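Local coordinates for crystal protein (Bacillus thuringiensis serovar dakota, PDB 2ZTB) that is a parasporin-2 toxin that recognizes cancer cells and, as an elongated, beta-rich member of an aerolysin-like pore-forming family, probably kills them by perforating their membranes, at residues A[37-42]-A[51-56]; A[193-198]-A[213-218]. All coordinates share one frame; numbering follows the deposited sequence.

Interaction 1: A[37-42]-A[51-56]; sequences GIALNN and PPITAQ
Thr54, in the first turn of the short helix 53-56, is the residue that grips the end of strand 37-40. Its chi1 of 34° is rotated off the staggered position and brings OG1 to Asn41 O, to which it donates at 2.9 Å, while CG2 lies along Ala39, 3.8 Å from Ala39 O. The hydroxyl approaches from above the carbonyl plane, 26° out of it, with a C=O...OG1 angle of 128°. Ala39 CB fills the tight side: it points at the helix, lies 3.6 Å from Thr54 OG1 and is flanked by Pro52 CB and Ile53 CG1. Pro52, the N-cap residue, sets CG 3.5 Å from Asn42 C, with CB close to Asn41 O. The outer side is looser. Here Asn42, exposed, swings its amide back so that ND2 rests against the methyl CB of Ala55 at 3.6 Å, a van der Waals touch. Asn41 points its side chain away from the helix, where OD1 takes Cys61 N and ND2 gives to Leu8 O. The polar groups of buried Asn41 are thus met at both ends, its carbonyl by one hydroxyl and its side-chain amide by two backbone groups, and the remainder of the contact is largely apolar.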
loop_
_atom_site.group_PDB
_atom_site.type_symbol
_atom_site.label_atom_id
_atom_site.label_comp_id
_atom_site.label_asym_id
_atom_site.label_seq_id
_atom_site.Cartn_x
_atom_site.Cartn_y
_atom_site.Cartn_z
ATOM N N GLY A 37 2.449 32.797 20.228
ATOM C CA GLY A 37 2.708 31.415 19.873
ATOM C C GLY A 37 1.441 30.655 19.560
ATOM O O GLY A 37 0.339 31.154 19.798
ATOM N N ILE A 38 1.613 29.437 19.048
ATOM C CA ILE A 38 0.500 28.570 18.647
ATOM C C ILE A 38 0.747 27.174 19.216
ATOM O O ILE A 38 1.828 26.900 19.709
ATOM C CB ILE A 38 0.288 28.531 17.095
ATOM C CG1 ILE A 38 1.496 27.899 16.370
ATOM C CG2 ILE A 38 -0.099 29.965 16.553
ATOM C CD1 ILE A 38 1.290 27.590 14.875
ATOM N N ALA A 39 -0.259 26.308 19.160
ATOM C CA ALA A 39 -0.207 25.015 19.804
ATOM C C ALA A 39 -1.084 24.001 19.087
ATOM O O ALA A 39 -2.119 24.346 18.529
ATOM C CB ALA A 39 -0.621 25.135 21.265
ATOM N N LEU A 40 -0.635 22.745 19.105
ATOM C CA LEU A 40 -1.329 21.627 18.485
ATOM C C LEU A 40 -1.058 20.444 19.364
ATOM O O LEU A 40 0.101 20.083 19.584
ATOM C CB LEU A 40 -0.779 21.367 17.076
ATOM C CG LEU A 40 -1.298 20.222 16.202
ATOM C CD1 LEU A 40 -2.792 20.373 15.896
ATOM C CD2 LEU A 40 -0.498 20.162 14.921
ATOM N N ASN A 41 -2.123 19.832 19.868
ATOM C CA ASN A 41 -1.992 18.637 20.712
ATOM C C ASN A 41 -0.899 18.837 21.780
ATOM O O ASN A 41 -1.056 19.706 22.653
ATOM C CB ASN A 41 -1.772 17.396 19.842
ATOM C CG ASN A 41 -2.901 17.185 18.841
ATOM O OD1 ASN A 41 -4.069 17.173 19.215
ATOM N ND2 ASN A 41 -2.555 17.009 17.565
ATOM N N ASN A 42 0.215 18.097 21.693
ATOM C CA ASN A 42 1.313 18.250 22.673
ATOM C C ASN A 42 2.535 19.088 22.248
ATOM O O ASN A 42 3.579 19.068 22.916
ATOM C CB ASN A 42 1.748 16.886 23.223
ATOM C CG ASN A 42 0.684 16.253 24.106
ATOM O OD1 ASN A 42 -0.029 15.288 23.615
ATOM N ND2 ASN A 42 0.557 16.797 25.422
ATOM N N PRO A 51 2.953 24.012 29.583
ATOM C CA PRO A 51 2.678 23.061 28.501
ATOM C C PRO A 51 1.634 23.596 27.506
ATOM O O PRO A 51 0.865 24.496 27.853
ATOM C CB PRO A 51 2.166 21.809 29.237
ATOM C CG PRO A 51 1.697 22.281 30.554
ATOM C CD PRO A 51 2.479 23.521 30.892
ATOM N N PRO A 52 1.621 23.056 26.269
ATOM C CA PRO A 52 0.680 23.509 25.247
ATOM C C PRO A 52 -0.736 23.688 25.796
ATOM O O PRO A 52 -1.266 22.781 26.446
ATOM C CB PRO A 52 0.726 22.386 24.192
ATOM C CG PRO A 52 1.578 21.293 24.788
ATOM C CD PRO A 52 2.478 21.973 25.757
ATOM N N ILE A 53 -1.327 24.860 25.543
ATOM C CA ILE A 53 -2.650 25.201 26.070
ATOM C C ILE A 53 -3.720 24.261 25.521
ATOM O O ILE A 53 -4.812 24.153 26.069
ATOM C CB ILE A 53 -3.014 26.683 25.802
ATOM C CG1 ILE A 53 -3.031 26.977 24.287
ATOM C CG2 ILE A 53 -2.042 27.607 26.559
ATOM C CD1 ILE A 53 -3.642 28.297 23.898
ATOM N N THR A 54 -3.384 23.565 24.443
ATOM C CA THR A 54 -4.286 22.618 23.820
ATOM C C THR A 54 -4.439 21.359 24.678
ATOM O O THR A 54 -5.533 20.794 24.766
ATOM C CB THR A 54 -3.796 22.241 22.414
ATOM O OG1 THR A 54 -2.362 22.228 22.402
ATOM C CG2 THR A 54 -4.304 23.252 21.389
ATOM N N ALA A 55 -3.346 20.922 25.309
ATOM C CA ALA A 55 -3.412 19.809 26.261
ATOM C C ALA A 55 -3.986 20.300 27.601
ATOM O O ALA A 55 -4.930 19.691 28.139
ATOM C CB ALA A 55 -2.036 19.127 26.434
ATOM N N GLN A 56 -3.443 21.405 28.130
ATOM C CA GLN A 56 -4.021 22.016 29.349
ATOM C C GLN A 56 -5.550 22.071 29.281
ATOM O O GLN A 56 -6.246 21.528 30.191
ATOM C CB GLN A 56 -3.474 23.426 29.602
ATOM C CG GLN A 56 -1.976 23.489 29.904
ATOM C CD GLN A 56 -1.623 24.883 30.482
ATOM O OE1 GLN A 56 -0.956 25.700 29.797
ATOM N NE2 GLN A 56 -2.084 25.168 31.747
#

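Interaction 2: A[193-198]-A[213-218]; sequences GYFGAN and NPARDV
An antiparallel beta pair that runs straight into a helical turn joins the end of the long strand 168-199 to strand 210-214. Phe195 and Asn213 form the hydrogen-bonded pair: Phe195 N gives to Asn213 O at 3.0 Å, nearly along the C=O axis, and Asn213 N returns to Phe195 O at 3.1 Å. Next comes the non-hydrogen-bonded pair Tyr194 and Pro214, whose CA atoms are only 4.3 Å apart and whose side chains diverge. Beyond it, Ala215 N donates to Gly193 O at 2.8 Å, an almost straight bond (164°) lying in the carbonyl plane. Gly193 adopts phi 122° at the corner of the strand, a backbone shape that calls for glycine. Phe195, with CG anti to its carbonyl carbon, sends its ring alongside residues 215-218. Val218 CG2 crosses it obliquely, 3.6 Å from CD1, and Ala215 CA meets the ring edge. Phe27 of helix 20-31 touches Phe195, Asn213 and Val218 as well, closing this apolar cluster. The Tyr194 ring lies alongside the Asn213-Pro214 peptide, CD2 3.7 Å from Pro214 N. This is a short antiparallel strand pair in the sheet of long strands, ended by a weakly bonded helical turn, within a beta-rich, elongated toxin.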
loop_
_atom_site.group_PDB
_atom_site.type_symbol
_atom_site.label_atom_id
_atom_site.label_comp_id
_atom_site.label_asym_id
_atom_site.label_seq_id
_atom_site.Cartn_x
_atom_site.Cartn_y
_atom_site.Cartn_z
ATOM N N GLY A 193 -10.769 18.852 14.740
ATOM C CA GLY A 193 -10.231 19.290 16.029
ATOM C C GLY A 193 -9.709 20.714 15.998
ATOM O O GLY A 193 -10.128 21.508 15.163
ATOM N N TYR A 194 -8.771 21.034 16.889
ATOM C CA TYR A 194 -8.451 22.435 17.185
ATOM C C TYR A 194 -6.968 22.761 17.204
ATOM O O TYR A 194 -6.127 21.879 17.428
ATOM C CB TYR A 194 -9.081 22.858 18.529
ATOM C CG TYR A 194 -10.573 22.606 18.610
ATOM C CD1 TYR A 194 -11.065 21.336 18.934
ATOM C CD2 TYR A 194 -11.494 23.630 18.367
ATOM C CE1 TYR A 194 -12.422 21.077 18.992
ATOM C CE2 TYR A 194 -12.876 23.388 18.441
ATOM C CZ TYR A 194 -13.322 22.100 18.744
ATOM O OH TYR A 194 -14.668 21.824 18.825
ATOM N N PHE A 195 -6.675 24.039 16.945
ATOM C CA PHE A 195 -5.387 24.658 17.240
ATOM C C PHE A 195 -5.564 25.703 18.348
ATOM O O PHE A 195 -6.662 26.255 18.535
ATOM C CB PHE A 195 -4.836 25.355 16.012
ATOM C CG PHE A 195 -4.224 24.433 14.988
ATOM C CD1 PHE A 195 -5.022 23.668 14.153
ATOM C CD2 PHE A 195 -2.849 24.390 14.820
ATOM C CE1 PHE A 195 -4.458 22.832 13.199
ATOM C CE2 PHE A 195 -2.278 23.569 13.862
ATOM C CZ PHE A 195 -3.082 22.792 13.043
ATOM N N GLY A 196 -4.473 25.986 19.061
ATOM C CA GLY A 196 -4.467 26.967 20.151
ATOM C C GLY A 196 -3.540 28.116 19.801
ATOM O O GLY A 196 -2.648 27.964 18.978
ATOM N N ALA A 197 -3.770 29.277 20.396
ATOM C CA ALA A 197 -2.868 30.415 20.249
ATOM C C ALA A 197 -2.841 31.216 21.530
ATOM O O ALA A 197 -3.874 31.381 22.192
ATOM C CB ALA A 197 -3.280 31.307 19.067
ATOM N N ASN A 198 -1.658 31.705 21.891
ATOM C CA ASN A 198 -1.538 32.631 23.028
ATOM C C ASN A 198 -1.116 34.014 22.578
ATOM O O ASN A 198 -0.177 34.165 21.791
ATOM C CB ASN A 198 -0.608 32.095 24.125
ATOM C CG ASN A 198 0.817 31.859 23.640
ATOM O OD1 ASN A 198 1.110 30.848 22.999
ATOM N ND2 ASN A 198 1.713 32.792 23.957
ATOM N N ASN A 213 -9.399 27.513 17.900
ATOM C CA ASN A 213 -10.220 27.581 16.706
ATOM C C ASN A 213 -10.154 26.251 16.010
ATOM O O ASN A 213 -9.101 25.613 16.008
ATOM C CB ASN A 213 -9.736 28.690 15.764
ATOM C CG ASN A 213 -10.253 30.043 16.164
ATOM O OD1 ASN A 213 -11.295 30.487 15.694
ATOM N ND2 ASN A 213 -9.544 30.696 17.060
ATOM N N PRO A 214 -11.283 25.804 15.430
ATOM C CA PRO A 214 -11.235 24.546 14.678
ATOM C C PRO A 214 -10.192 24.633 13.581
ATOM O O PRO A 214 -9.949 25.715 13.038
ATOM C CB PRO A 214 -12.645 24.414 14.080
ATOM C CG PRO A 214 -13.281 25.734 14.266
ATOM C CD PRO A 214 -12.631 26.398 15.435
ATOM N N ALA A 215 -9.573 23.495 13.281
ATOM C CA ALA A 215 -8.577 23.365 12.214
ATOM C C ALA A 215 -8.975 24.058 10.897
ATOM O O ALA A 215 -8.131 24.643 10.229
ATOM C CB ALA A 215 -8.270 21.860 11.978
ATOM N N ARG A 216 -10.251 23.994 10.529
ATOM C CA ARG A 216 -10.749 24.582 9.270
ATOM C C ARG A 216 -10.615 26.113 9.224
ATOM O O ARG A 216 -10.545 26.694 8.137
ATOM C CB ARG A 216 -12.210 24.148 9.005
ATOM C CG ARG A 216 -13.260 25.118 9.506
ATOM C CD ARG A 216 -14.687 24.631 9.246
ATOM N NE ARG A 216 -15.092 23.654 10.256
ATOM C CZ ARG A 216 -15.727 23.957 11.383
ATOM N NH1 ARG A 216 -16.034 22.993 12.239
ATOM N NH2 ARG A 216 -16.057 25.210 11.651
ATOM N N ASP A 217 -10.580 26.754 10.394
ATOM C CA ASP A 217 -10.365 28.197 10.495
ATOM C C ASP A 217 -8.923 28.653 10.264
ATOM O O ASP A 217 -8.704 29.822 9.953
ATOM C CB ASP A 217 -10.800 28.721 11.870
ATOM C CG ASP A 217 -12.299 28.663 12.083
ATOM O OD1 ASP A 217 -13.051 28.300 11.149
ATOM O OD2 ASP A 217 -12.730 28.999 13.204
ATOM N N VAL A 218 -7.941 27.765 10.449
ATOM C CA VAL A 218 -6.532 28.194 10.411
ATOM C C VAL A 218 -5.659 27.433 9.382
ATOM O O VAL A 218 -4.509 27.825 9.120
ATOM C CB VAL A 218 -5.895 28.183 11.833
ATOM C CG1 VAL A 218 -6.612 29.219 12.762
ATOM C CG2 VAL A 218 -5.932 26.751 12.471
#

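Strand 37-40 of interaction 1 and strand 168-199 of interaction 2 are neighbours in one antiparallel sheet, so residues 193-198 pair with 37-40 through Gly196 and Asn198 and with 213-214 through Phe195. The centres of the two contacts lie about 11 Å apart. Ala39 N is 2.9 Å from Gly196 O and Gly37 O is 2.9 Å from Asn198 N, both probable hydrogen bonds that stitch the strands together, and Ile53 CD1 packs 3.5 Å from Ala197 O. Helix 20-31 serves both, through Ile38 and through Phe195 and Val218. Both contacts sit toward the same end of the elongated molecule, more than 30 Å from its centre; a glycerol about 6 Å from the Tyr194 side chain probably comes from the crystallisation liquor.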